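Local structure of glycosyl hydrolase (3QC2) at residues E20-V25 with V349-P354; E49-F54 with E72-V77; V128-L133 with K192-K197; M137-N142 with G178-S183; L264-N269 with V324-M329. The protein is probably a carbohydrate-active enzyme of the glycosyl hydrolase class, with a five-bladed beta-propeller fold. One frame throughout, in Å; residues are numbered along the deposited sequence. Where two conformers were deposited one is given.

Overall arrangement
Contact 1 spans most of the chain. It joins the loop at residues 20-25 to the last strand, 346-352, and every other contact lies within that span. Following the chain, contact 2 closes first, between the start of strand 52-61 with the loop before it and the end of strand 64-72 with the loop after it. Contact 3 then opens at residues 128-133 and closes on strand 192-198. Contact 4 falls inside it, since strand 134-141 meets the start of strand 182-189 before contact 3 closes. Contact 5 follows in series and brings strand 260-268 to strand 324-332. No two contacts cross. Contacts 3, 4 and 5 join neighbouring sheets. Contacts 3 and 5 also touch, through Gln193 and Met329.

Contact 1 (E20-V25 with V349-P354); sequences ERPKNV and VAVYDP
Pro22 and Val351 meet at about a right angle. The ring of Pro22 presents CG to the methyl CG2 of Val351, at 4.0 Å. On the same face, Val25 comes to Val349 methyl to methyl, with the two CG1 atoms 3.8 Å apart. In Val349, CG1 sits between the backbone N and the carbonyl carbon (chi1 66°), and from there it also lies 4.3 Å from CD of Pro22. These residues make a small apolar patch on one side of strand 349-352. Arg21 turns away from the strand. Its guanidinium is held elsewhere, by salt bridges to Glu314 and Asp361.

The backbones join at a single antiparallel, hydrogen-bonded bridge. Glu20 N donates to Val351 O at 2.9 Å, and Val351 N returns to Glu20 O at 2.8 Å. In both bonds the donor stands well above the plane of the carbonyl. Glu20 O also receives a CA-H contact from Ala350. The other side of strand 346-352 is taken by strand 335-342. Residue 20 therefore adds to the outer edge of the last sheet, consistent with the closure of a propeller ring by a segment from near the N terminus. The hydrogen bonds of the join use main-chain atoms alone, so they do not depend on the side chain of Glu20, while the valines and Pro22 add apolar packing alongside.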
# COMPACT_ATOMS: atom_id res chain seq x y z
N GLU A 20 15.99 -3.53 7.50
CA GLU A 20 17.10 -4.19 6.88
C GLU A 20 16.64 -5.36 6.01
O GLU A 20 15.82 -6.17 6.43
CB GLU A 20 18.08 -4.66 7.96
CG GLU A 20 19.40 -5.16 7.42
CD GLU A 20 20.44 -5.43 8.52
OE1 GLU A 20 20.04 -5.59 9.72
OE2 GLU A 20 21.66 -5.48 8.18
N ARG A 21 17.17 -5.42 4.79
CA ARG A 21 16.85 -6.47 3.84
C ARG A 21 17.65 -7.74 4.23
O ARG A 21 18.87 -7.71 4.21
CB ARG A 21 17.22 -6.03 2.41
CG ARG A 21 16.54 -4.72 1.95
CD ARG A 21 17.19 -4.20 0.70
NE ARG A 21 16.63 -2.91 0.25
CZ ARG A 21 16.97 -1.71 0.75
NH1 ARG A 21 17.85 -1.60 1.74
NH2 ARG A 21 16.41 -0.60 0.25
N PRO A 22 16.95 -8.85 4.59
CA PRO A 22 17.71 -10.06 4.96
C PRO A 22 18.47 -10.65 3.77
O PRO A 22 17.98 -10.60 2.64
CB PRO A 22 16.62 -11.04 5.43
CG PRO A 22 15.33 -10.22 5.49
CD PRO A 22 15.50 -9.09 4.57
N LYS A 23 19.68 -11.17 4.03
CA LYS A 23 20.52 -11.77 2.97
C LYS A 23 19.86 -12.96 2.25
O LYS A 23 19.23 -13.81 2.87
CB LYS A 23 21.90 -12.21 3.54
CG LYS A 23 23.05 -11.13 3.47
CD LYS A 23 22.72 -9.82 4.18
CE LYS A 23 23.94 -8.85 4.17
N ASN A 24 20.00 -12.98 0.92
CA ASN A 24 19.52 -14.08 0.03
C ASN A 24 18.02 -14.45 0.09
O ASN A 24 17.63 -15.56 -0.26
CB ASN A 24 20.38 -15.33 0.28
CG ASN A 24 21.86 -15.09 -0.02
OD1 ASN A 24 22.22 -14.24 -0.87
ND2 ASN A 24 22.74 -15.84 0.66
N VAL A 25 17.19 -13.51 0.49
CA VAL A 25 15.75 -13.72 0.59
C VAL A 25 14.98 -13.02 -0.54
O VAL A 25 13.97 -13.55 -1.04
CB VAL A 25 15.25 -13.23 1.98
CG1 VAL A 25 13.76 -12.94 1.96
CG2 VAL A 25 15.61 -14.24 3.06
N VAL A 349 10.91 -7.68 0.84
CA VAL A 349 10.70 -7.55 2.28
C VAL A 349 11.95 -6.93 2.93
O VAL A 349 13.07 -7.12 2.46
CB VAL A 349 10.42 -8.91 2.94
CG1 VAL A 349 11.67 -9.84 2.83
CG2 VAL A 349 9.99 -8.73 4.41
N ALA A 350 11.72 -6.17 3.99
CA ALA A 350 12.80 -5.54 4.80
C ALA A 350 12.28 -5.59 6.22
O ALA A 350 11.10 -5.45 6.44
CB ALA A 350 13.05 -4.15 4.36
N VAL A 351 13.17 -5.78 7.17
CA VAL A 351 12.76 -6.00 8.56
C VAL A 351 13.35 -5.02 9.56
O VAL A 351 14.57 -4.84 9.63
CB VAL A 351 13.19 -7.44 9.00
CG1 VAL A 351 12.59 -7.79 10.36
CG2 VAL A 351 12.77 -8.47 7.95
N TYR A 352 12.47 -4.40 10.36
CA TYR A 352 12.87 -3.49 11.43
C TYR A 352 12.69 -4.19 12.79
O TYR A 352 11.61 -4.70 13.11
CB TYR A 352 12.07 -2.17 11.34
CG TYR A 352 12.01 -1.37 12.62
CD1 TYR A 352 13.17 -0.90 13.24
CD2 TYR A 352 10.78 -1.05 13.20
CE1 TYR A 352 13.11 -0.13 14.44
CE2 TYR A 352 10.69 -0.29 14.38
CZ TYR A 352 11.86 0.16 15.00
OH TYR A 352 11.77 0.90 16.18
N ASP A 353 13.78 -4.21 13.56
CA ASP A 353 13.84 -4.83 14.87
C ASP A 353 13.95 -3.73 15.96
O ASP A 353 15.02 -3.16 16.16
CB ASP A 353 15.07 -5.74 14.92
CG ASP A 353 15.21 -6.49 16.23
OD1 ASP A 353 14.40 -6.25 17.15
OD2 ASP A 353 16.14 -7.32 16.32
N PRO A 354 12.83 -3.43 16.67
CA PRO A 354 12.79 -2.39 17.72
C PRO A 354 13.84 -2.53 18.84
O PRO A 354 14.26 -1.52 19.40
CB PRO A 354 11.38 -2.54 18.31
CG PRO A 354 10.59 -3.10 17.24
CD PRO A 354 11.49 -4.01 16.46

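Contact 2 (E49-F54 with E72-V77); sequences ESNDTF and EDKSGV
Glu72 faces both Asn51 and Asp52 across an antiparallel pairing, and its carbonyl O takes the N-H of each. The bond from Asn51 N is 3.1 Å and nearly along the C=O axis. The one from Asp52 N to the same Glu72 O is weak, at 3.4 Å. Glu72 N answers with a bond to Asp52 O of 3.0 Å, in the carbonyl plane. Two residues set against one make a classic beta bulge. It lies at the open end of the hairpin of strands 52-61 and 64-72, which belong to the first four-stranded sheet of the propeller.

Glu72 and Asp52 send their side chains to the same face. Glu72 has CG anti to the carbonyl carbon (chi1 -71°) and is extended beyond it. Its OE1 comes within 3.1 Å of Asp52 OD2, with the carboxylate planes 59° apart. Both are acceptors, so the approach is not a bond. The like charges probably repel, and Arg82, a long and weak ion partner of both, may offset this in part. Glu72 OE2 has a salt bridge to Arg70. OE1 also lies at the edge of the Phe54 ring, near its plane, 3.9 Å from CE1. Further along, Lys74 passes beside Asn51, and its CG is 3.7 Å from Asn51 OD1.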
# COMPACT_ATOMS: atom_id res chain seq x y z
N GLU A 49 -0.16 -14.26 -13.61
CA GLU A 49 0.96 -13.68 -12.84
C GLU A 49 2.31 -13.87 -13.56
O GLU A 49 3.35 -13.99 -12.91
CB GLU A 49 1.00 -14.31 -11.43
CG GLU A 49 1.11 -15.86 -11.42
CD GLU A 49 1.21 -16.48 -9.99
OE1 GLU A 49 1.31 -15.73 -9.01
OE2 GLU A 49 1.22 -17.73 -9.87
N SER A 50 2.27 -13.84 -14.89
CA SER A 50 3.46 -14.09 -15.71
C SER A 50 4.34 -12.87 -15.98
O SER A 50 5.51 -13.03 -16.30
CB SER A 50 3.03 -14.70 -17.06
OG SER A 50 2.10 -13.86 -17.72
N ASN A 51 3.79 -11.67 -15.84
CA ASN A 51 4.54 -10.46 -16.14
C ASN A 51 5.05 -9.73 -14.90
O ASN A 51 6.21 -9.35 -14.84
CB ASN A 51 3.66 -9.51 -16.98
CG ASN A 51 4.48 -8.41 -17.68
OD1 ASN A 51 5.34 -8.71 -18.52
ND2 ASN A 51 4.19 -7.15 -17.37
N ASP A 52 4.17 -9.53 -13.92
CA ASP A 52 4.51 -8.75 -12.72
C ASP A 52 3.79 -9.23 -11.46
O ASP A 52 2.63 -9.57 -11.51
CB ASP A 52 4.08 -7.28 -12.95
CG ASP A 52 4.67 -6.67 -14.25
OD1 ASP A 52 5.91 -6.70 -14.44
OD2 ASP A 52 3.87 -6.15 -15.06
N THR A 53 4.52 -9.26 -10.34
CA THR A 53 3.94 -9.59 -9.01
C THR A 53 4.50 -8.54 -8.06
O THR A 53 5.65 -8.59 -7.71
CB THR A 53 4.28 -11.02 -8.54
OG1 THR A 53 5.69 -11.21 -8.54
CG2 THR A 53 3.64 -12.05 -9.44
N PHE A 54 3.68 -7.58 -7.64
CA PHE A 54 4.18 -6.47 -6.85
C PHE A 54 3.10 -5.85 -5.93
O PHE A 54 2.15 -6.55 -5.54
CB PHE A 54 4.84 -5.44 -7.80
CG PHE A 54 3.89 -4.82 -8.85
CD1 PHE A 54 3.28 -5.61 -9.85
CD2 PHE A 54 3.66 -3.43 -8.87
CE1 PHE A 54 2.43 -5.03 -10.82
CE2 PHE A 54 2.81 -2.83 -9.85
CZ PHE A 54 2.20 -3.64 -10.82
N GLU A 72 -0.12 -9.37 -12.63
CA GLU A 72 -0.56 -9.00 -13.98
C GLU A 72 -0.07 -9.95 -15.05
O GLU A 72 1.06 -10.46 -14.99
CB GLU A 72 -0.07 -7.59 -14.35
CG GLU A 72 -0.74 -6.45 -13.63
CD GLU A 72 -0.14 -5.10 -13.98
OE1 GLU A 72 1.01 -5.06 -14.48
OE2 GLU A 72 -0.79 -4.07 -13.75
N ASP A 73 -0.95 -10.16 -16.04
CA ASP A 73 -0.64 -10.99 -17.22
C ASP A 73 0.01 -10.09 -18.28
O ASP A 73 0.11 -8.87 -18.10
CB ASP A 73 -1.93 -11.64 -17.79
CG ASP A 73 -1.67 -12.49 -19.08
OD1 ASP A 73 -0.55 -13.04 -19.24
OD2 ASP A 73 -2.59 -12.61 -19.92
N LYS A 74 0.47 -10.70 -19.38
CA LYS A 74 1.06 -9.93 -20.50
C LYS A 74 -0.07 -9.49 -21.49
O LYS A 74 0.21 -9.19 -22.68
CB LYS A 74 2.11 -10.77 -21.22
CG LYS A 74 3.30 -11.20 -20.35
CD LYS A 74 4.19 -12.18 -21.13
CE LYS A 74 5.34 -12.75 -20.28
NZ LYS A 74 6.38 -11.73 -19.96
N SER A 75 -1.33 -9.43 -21.00
CA SER A 75 -2.52 -9.02 -21.81
C SER A 75 -2.42 -7.59 -22.43
O SER A 75 -3.24 -7.23 -23.30
CB SER A 75 -3.82 -9.12 -20.95
OG SER A 75 -3.77 -8.25 -19.81
N GLY A 76 -1.45 -6.79 -21.97
CA GLY A 76 -1.24 -5.43 -22.48
C GLY A 76 0.23 -5.05 -22.66
O GLY A 76 1.15 -5.85 -22.35
N VAL A 77 0.44 -3.82 -23.15
CA VAL A 77 1.79 -3.29 -23.40
C VAL A 77 2.43 -2.68 -22.13
O VAL A 77 3.19 -3.38 -21.42
CB VAL A 77 1.82 -2.24 -24.64
CG1 VAL A 77 0.64 -1.22 -24.57
CG2 VAL A 77 3.19 -1.54 -24.76

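Contact 3 (V128-L133 with K192-K197); sequences VTDDGL and KQVIKK
Ile195 reaches Val128 and Thr129 because its CG1 is anti to the carbonyl carbon (chi1 -68°) and the chain runs on extended to CD1. CG1 lies 3.4 Å from Val128 O, and CD1 ends 3.7 Å from the methyl CG2 of Thr129. Val128 has CG1 between its backbone N and carbonyl carbon (chi1 62°). This methyl meets Gln193 O at 3.5 Å.

One direct hydrogen bond joins the backbones. Ile195 N donates to Val128 O at 2.8 Å, tilted 29° from the carbonyl plane. Val194 CA adds a CA-H contact to the same oxygen. Two waters extend the link. Water 1 accepts from Val128 N and donates to Gln193 O. Water 2 accepts from Asp130 N at 2.7 Å and donates to Ile195 O at 2.8 Å and to Asp130 OD2. Val194 CG2 comes near Asp130 OD1.

Residues 129-132 form a type I turn. Thr129 OG1 braces it by accepting the N-H of Leu133. The turn connects strands 120-128 and 134-141 of one sheet, and the contact sets it against strand 192-198 of the next sheet. There Val194 and Lys196 bond through the backbone to strand 182-189. Ile195 also packs on Val135 of strand 134-141, Tyr202 of strand 201-206 and Leu219 in a loop.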
# COMPACT_ATOMS: atom_id res chain seq x y z
N VAL A 128 -7.05 -5.25 9.95
CA VAL A 128 -7.99 -6.17 10.60
C VAL A 128 -8.59 -5.56 11.85
O VAL A 128 -7.90 -4.90 12.60
CB VAL A 128 -7.31 -7.52 10.97
CG1 VAL A 128 -6.18 -7.32 11.97
CG2 VAL A 128 -8.36 -8.54 11.52
N THR A 129 -9.88 -5.82 12.07
CA THR A 129 -10.56 -5.33 13.26
C THR A 129 -10.20 -6.19 14.46
O THR A 129 -9.56 -7.23 14.32
CB THR A 129 -12.13 -5.36 13.11
OG1 THR A 129 -12.59 -6.72 12.98
CG2 THR A 129 -12.57 -4.54 11.92
N ASP A 130 -10.62 -5.75 15.64
CA ASP A 130 -10.42 -6.50 16.88
C ASP A 130 -10.88 -7.93 16.75
O ASP A 130 -10.19 -8.84 17.19
CB ASP A 130 -11.21 -5.86 18.02
CG ASP A 130 -10.45 -4.79 18.73
OD1 ASP A 130 -9.39 -5.13 19.31
OD2 ASP A 130 -10.93 -3.62 18.75
N ASP A 131 -12.03 -8.12 16.11
CA ASP A 131 -12.70 -9.43 16.00
C ASP A 131 -12.42 -10.26 14.73
O ASP A 131 -13.20 -11.16 14.39
CB ASP A 131 -14.20 -9.22 16.15
CG ASP A 131 -14.55 -8.67 17.47
OD1 ASP A 131 -14.28 -9.37 18.46
OD2 ASP A 131 -15.09 -7.56 17.55
N GLY A 132 -11.33 -9.95 14.05
CA GLY A 132 -10.93 -10.71 12.87
C GLY A 132 -11.59 -10.40 11.54
O GLY A 132 -11.57 -11.24 10.65
N LEU A 133 -12.17 -9.21 11.39
CA LEU A 133 -12.75 -8.82 10.09
C LEU A 133 -11.65 -8.09 9.32
O LEU A 133 -11.20 -7.02 9.74
CB LEU A 133 -13.97 -7.91 10.24
CG LEU A 133 -14.66 -7.48 8.92
CD1 LEU A 133 -15.24 -8.69 8.19
CD2 LEU A 133 -15.75 -6.43 9.15
N LYS A 192 -0.88 -7.22 18.93
CA LYS A 192 -1.66 -7.35 17.67
C LYS A 192 -2.05 -6.00 17.08
O LYS A 192 -2.63 -5.17 17.78
CB LYS A 192 -2.95 -8.15 17.93
CG LYS A 192 -2.74 -9.60 18.43
CD LYS A 192 -2.08 -10.51 17.37
N GLN A 193 -1.75 -5.80 15.79
CA GLN A 193 -2.09 -4.56 15.10
C GLN A 193 -3.53 -4.65 14.63
O GLN A 193 -3.84 -5.45 13.74
CB GLN A 193 -1.16 -4.31 13.92
CG GLN A 193 -1.39 -2.96 13.20
CD GLN A 193 -0.45 -2.73 12.01
OE1 GLN A 193 0.28 -3.63 11.60
NE2 GLN A 193 -0.47 -1.52 11.46
N VAL A 194 -4.40 -3.81 15.21
CA VAL A 194 -5.81 -3.80 14.87
C VAL A 194 -6.32 -2.40 14.51
O VAL A 194 -5.75 -1.39 14.91
CB VAL A 194 -6.68 -4.35 16.06
CG1 VAL A 194 -6.32 -5.82 16.37
CG2 VAL A 194 -6.52 -3.48 17.29
N ILE A 195 -7.43 -2.37 13.76
CA ILE A 195 -8.09 -1.13 13.36
C ILE A 195 -8.54 -0.39 14.61
O ILE A 195 -9.21 -0.96 15.47
CB ILE A 195 -9.31 -1.42 12.44
CG1 ILE A 195 -8.84 -1.99 11.08
CG2 ILE A 195 -10.11 -0.16 12.20
CD1 ILE A 195 -9.98 -2.48 10.17
N LYS A 196 -8.15 0.87 14.71
CA LYS A 196 -8.45 1.69 15.87
C LYS A 196 -9.38 2.83 15.55
O LYS A 196 -9.25 3.47 14.50
CB LYS A 196 -7.15 2.30 16.43
CG LYS A 196 -7.39 3.28 17.62
CD LYS A 196 -6.16 4.01 18.05
CE LYS A 196 -6.48 4.96 19.21
NZ LYS A 196 -7.03 4.24 20.41
N LYS A 197 -10.31 3.10 16.47
CA LYS A 197 -11.22 4.23 16.36
C LYS A 197 -10.64 5.44 17.09
O LYS A 197 -9.95 5.31 18.12
CB LYS A 197 -12.58 3.94 16.97
CG LYS A 197 -13.49 3.00 16.20
CD LYS A 197 -14.89 3.00 16.87
CE LYS A 197 -15.94 2.30 16.05
NZ LYS A 197 -17.30 2.42 16.69
O HOH W 1 -5.01 -4.08 11.31
O HOH W 2 -10.99 -3.08 15.58

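Contact 4 (M137-N142 with G178-S183); sequences MYTQWN and GCKSGS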
# COMPACT_ATOMS: atom_id res chain seq x y z
N MSE A 137 -8.63 -2.15 1.30
CA MSE A 137 -8.77 -0.93 0.53
C MSE A 137 -7.96 -1.17 -0.72
O MSE A 137 -6.75 -1.43 -0.63
CB MSE A 137 -8.21 0.26 1.29
CG MSE A 137 -8.90 0.56 2.63
SE MSE A 137 -10.77 1.05 2.42
CE MSE A 137 -10.60 2.44 1.20
N TYR A 138 -8.60 -1.10 -1.89
CA TYR A 138 -7.90 -1.33 -3.17
C TYR A 138 -8.43 -0.43 -4.26
O TYR A 138 -9.44 0.25 -4.07
CB TYR A 138 -8.05 -2.77 -3.61
CG TYR A 138 -9.46 -3.14 -4.05
CD1 TYR A 138 -10.46 -3.42 -3.12
CD2 TYR A 138 -9.77 -3.25 -5.41
CE1 TYR A 138 -11.76 -3.78 -3.52
CE2 TYR A 138 -11.08 -3.61 -5.83
CZ TYR A 138 -12.06 -3.87 -4.88
OH TYR A 138 -13.32 -4.22 -5.27
N THR A 139 -7.76 -0.44 -5.40
CA THR A 139 -8.14 0.38 -6.52
C THR A 139 -8.89 -0.41 -7.59
O THR A 139 -8.42 -1.46 -8.04
CB THR A 139 -6.91 1.01 -7.23
OG1 THR A 139 -6.08 1.68 -6.28
CG2 THR A 139 -7.36 1.99 -8.33
N GLN A 140 -10.05 0.10 -7.99
CA GLN A 140 -10.83 -0.46 -9.08
C GLN A 140 -10.35 0.25 -10.34
O GLN A 140 -10.26 1.49 -10.35
CB GLN A 140 -12.33 -0.24 -8.87
CG GLN A 140 -12.90 -1.01 -7.69
CD GLN A 140 -14.38 -0.80 -7.50
OE1 GLN A 140 -14.86 0.35 -7.48
NE2 GLN A 140 -15.11 -1.89 -7.35
N TRP A 141 -10.05 -0.50 -11.40
CA TRP A 141 -9.53 0.10 -12.63
C TRP A 141 -10.23 -0.46 -13.87
O TRP A 141 -10.25 -1.66 -14.11
CB TRP A 141 -8.00 -0.08 -12.69
CG TRP A 141 -7.26 0.63 -13.89
CD1 TRP A 141 -6.32 0.06 -14.71
CD2 TRP A 141 -7.41 1.99 -14.34
NE1 TRP A 141 -5.87 0.98 -15.63
CE2 TRP A 141 -6.53 2.17 -15.44
CE3 TRP A 141 -8.21 3.07 -13.94
CZ2 TRP A 141 -6.42 3.39 -16.14
CZ3 TRP A 141 -8.10 4.30 -14.64
CH2 TRP A 141 -7.21 4.44 -15.73
N ASN A 142 -10.83 0.46 -14.64
CA ASN A 142 -11.56 0.11 -15.88
C ASN A 142 -11.01 0.89 -17.09
O ASN A 142 -11.70 1.06 -18.10
CB ASN A 142 -13.07 0.36 -15.70
CG ASN A 142 -13.41 1.82 -15.34
OD1 ASN A 142 -12.54 2.68 -15.30
ND2 ASN A 142 -14.68 2.08 -15.08
N GLY A 178 -11.71 10.27 -8.90
CA GLY A 178 -10.55 9.44 -9.20
C GLY A 178 -9.71 9.37 -7.94
O GLY A 178 -9.25 10.39 -7.44
N CYS A 179 -9.52 8.17 -7.40
CA CYS A 179 -8.76 8.03 -6.15
C CYS A 179 -8.20 6.65 -5.95
O CYS A 179 -8.61 5.69 -6.61
CB CYS A 179 -9.66 8.41 -4.96
SG CYS A 179 -11.25 7.50 -4.89
N LYS A 180 -7.26 6.56 -5.03
CA LYS A 180 -6.60 5.30 -4.70
C LYS A 180 -5.78 5.42 -3.42
O LYS A 180 -5.66 6.51 -2.84
CB LYS A 180 -5.69 4.86 -5.86
CG LYS A 180 -4.67 5.92 -6.29
CD LYS A 180 -3.66 5.39 -7.33
CE LYS A 180 -4.29 5.08 -8.68
NZ LYS A 180 -3.28 4.59 -9.69
N SER A 181 -5.26 4.28 -2.95
CA SER A 181 -4.35 4.22 -1.80
C SER A 181 -4.94 4.68 -0.46
O SER A 181 -4.77 5.83 -0.07
CB SER A 181 -3.09 5.03 -2.12
OG SER A 181 -2.56 4.66 -3.38
N GLY A 182 -5.60 3.76 0.25
CA GLY A 182 -6.20 4.05 1.55
C GLY A 182 -5.50 3.35 2.72
O GLY A 182 -5.46 2.12 2.77
N SER A 183 -4.98 4.15 3.66
CA SER A 183 -4.28 3.63 4.85
C SER A 183 -5.12 3.81 6.12
O SER A 183 -5.09 4.87 6.76
CB SER A 183 -2.94 4.34 5.01
OG SER A 183 -2.15 4.13 3.87
O HOH W 3 -5.76 1.13 -1.24
O HOH W 4 -5.38 1.24 -3.78
O HOH W 5 -3.89 1.85 -7.98
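Thr139 OG1 is gripped by two waters that lead to Lys180 and Ser181. Water 4 donates to it at 2.6 Å and accepts from Ser181 N at 3.2 Å. Water 5 accepts from Thr139 OG1 at 2.8 Å and, weakly, from Lys180 NZ. The hydroxyl thus both donates and accepts. It also lies close against Lys180 CB, at 3.2 Å. OG1 is anti to the carbonyl carbon (chi1 -52°) and CG2 is anti to the backbone N, and both branches lie near Lys180 CB.

A third water bridges the backbones. It accepts from Gly182 N at 3.0 Å and donates weakly to Met137 O. Met137, present as selenomethionine, sets CB 3.6 Å from Gly182 O. Water thus joins Met137 O to Gly182 N, and Thr139 OG1 to Ser181 N, in this buried contact.

Strand 134-141 is already paired on both sides, with 120-128 and 146-153, and Met137 packs on Leu148 and Val150. The facing strand 182-189 begins the next sheet and runs parallel to strand 247-257, where Glu249 takes the hydroxyl of Ser181.

Contact 5 (L264-N269 with V324-M329); sequences LYNGKN and VFIEGM
Asn266 reads both backbone polar atoms of Ile326 with its side-chain amide. OD1 accepts from Ile326 N at 2.9 Å, a bent bond. ND2 donates to Ile326 O at 3.0 Å and is almost straight, at 178°. This second bond lies in the carbonyl plane, on a lone pair, and also in the plane of the amide. The two bonds together fix the rotation of the amide.

Stacking adds to this. The amide lies nearly flat on the Phe325 ring, with the planes 14° apart. ND2 sits 3.4 Å above one face, offset toward the rim. Tyr283 meets the same ring edge-to-face.

The two strands belong to different sheets of the propeller, 260-268 to one and 324-332 to the last. Their segments run roughly antiparallel, with axes 6.6 Å apart at closest. The hydrogen bonds between them come from a side chain, and the backbone of Asn266 pairs with Glu249 of strand 247-257.

Apolar contacts lie beside these. Ile326 holds CG1 in the crowded position between backbone N and carbonyl carbon (chi1 62°), and its CD1 reaches Leu264 CB at 3.7 Å. Leu264 CD2 touches the selenium of Met329, a selenomethionine, at 3.8 Å, and these two side chains cross at about a right angle. Met329 also packs on Trp336 of strand 335-342.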
# COMPACT_ATOMS: atom_id res chain seq x y z
N LEU A 264 3.36 5.88 6.99
CA LEU A 264 4.52 5.58 6.14
C LEU A 264 3.97 5.73 4.76
O LEU A 264 2.93 5.16 4.45
CB LEU A 264 5.07 4.18 6.39
CG LEU A 264 5.53 3.93 7.84
CD1 LEU A 264 4.34 3.67 8.74
CD2 LEU A 264 6.50 2.77 7.90
N TYR A 265 4.65 6.51 3.92
CA TYR A 265 4.14 6.81 2.59
C TYR A 265 5.20 6.76 1.49
O TYR A 265 6.40 6.60 1.76
CB TYR A 265 3.44 8.19 2.61
CG TYR A 265 4.37 9.38 2.77
CD1 TYR A 265 4.81 9.78 4.01
CD2 TYR A 265 4.78 10.10 1.67
CE1 TYR A 265 5.66 10.89 4.15
CE2 TYR A 265 5.61 11.18 1.78
CZ TYR A 265 6.05 11.58 3.03
OH TYR A 265 6.89 12.67 3.14
N ASN A 266 4.74 6.89 0.25
CA ASN A 266 5.60 6.83 -0.92
C ASN A 266 5.67 8.16 -1.60
O ASN A 266 4.65 8.74 -1.94
CB ASN A 266 5.04 5.82 -1.90
CG ASN A 266 5.02 4.45 -1.34
OD1 ASN A 266 6.07 3.83 -1.16
ND2 ASN A 266 3.81 3.94 -1.04
N GLY A 267 6.90 8.64 -1.82
CA GLY A 267 7.12 9.91 -2.48
C GLY A 267 7.69 9.72 -3.88
O GLY A 267 8.66 9.00 -4.05
N LYS A 268 7.08 10.38 -4.87
CA LYS A 268 7.57 10.33 -6.25
C LYS A 268 8.33 11.61 -6.53
O LYS A 268 7.84 12.70 -6.24
CB LYS A 268 6.42 10.15 -7.24
CG LYS A 268 6.88 9.93 -8.70
CD LYS A 268 5.74 9.45 -9.58
CE LYS A 268 6.19 9.23 -11.04
NZ LYS A 268 5.10 8.63 -11.90
N ASN A 269 9.53 11.49 -7.07
CA ASN A 269 10.39 12.65 -7.33
C ASN A 269 10.02 13.37 -8.65
O ASN A 269 9.98 12.75 -9.72
CB ASN A 269 11.86 12.21 -7.37
CG ASN A 269 12.84 13.36 -7.19
OD1 ASN A 269 12.52 14.40 -6.63
ND2 ASN A 269 14.08 13.15 -7.66
N VAL A 324 10.90 1.65 -5.36
CA VAL A 324 10.23 0.82 -4.32
C VAL A 324 8.93 1.48 -3.88
O VAL A 324 8.86 2.68 -3.73
CB VAL A 324 11.14 0.56 -3.08
CG1 VAL A 324 12.33 -0.30 -3.47
CG2 VAL A 324 11.59 1.86 -2.43
N PHE A 325 7.90 0.66 -3.66
CA PHE A 325 6.58 1.15 -3.26
C PHE A 325 6.08 0.36 -2.04
O PHE A 325 5.63 -0.79 -2.17
CB PHE A 325 5.63 1.01 -4.45
CG PHE A 325 4.32 1.70 -4.28
CD1 PHE A 325 4.21 3.06 -4.51
CD2 PHE A 325 3.20 1.00 -3.92
CE1 PHE A 325 2.99 3.72 -4.36
CE2 PHE A 325 1.98 1.64 -3.78
CZ PHE A 325 1.88 3.01 -4.00
N ILE A 326 6.19 0.97 -0.84
CA ILE A 326 5.78 0.29 0.42
C ILE A 326 4.27 0.25 0.53
O ILE A 326 3.58 1.23 0.18
CB ILE A 326 6.44 0.90 1.71
CG1 ILE A 326 6.04 2.36 1.93
CG2 ILE A 326 7.95 0.78 1.63
CD1 ILE A 326 6.54 2.93 3.28
N GLU A 327 3.75 -0.87 1.00
CA GLU A 327 2.30 -1.07 1.03
C GLU A 327 1.78 -2.08 2.08
O GLU A 327 0.62 -1.98 2.51
CB GLU A 327 1.87 -1.50 -0.37
CG GLU A 327 0.39 -1.54 -0.64
CD GLU A 327 0.09 -1.70 -2.14
OE1 GLU A 327 0.92 -1.29 -2.96
OE2 GLU A 327 -0.97 -2.22 -2.49
N GLY A 328 2.63 -3.04 2.48
CA GLY A 328 2.26 -4.06 3.49
C GLY A 328 3.20 -3.98 4.67
O GLY A 328 4.40 -3.68 4.52
N MSE A 329 2.67 -4.29 5.86
CA MSE A 329 3.46 -4.18 7.08
C MSE A 329 2.85 -5.04 8.19
O MSE A 329 1.66 -4.94 8.47
CB MSE A 329 3.51 -2.71 7.48
CG MSE A 329 4.48 -2.36 8.54
SE MSE A 329 4.59 -0.39 8.70
CE MSE A 329 5.75 -0.33 10.25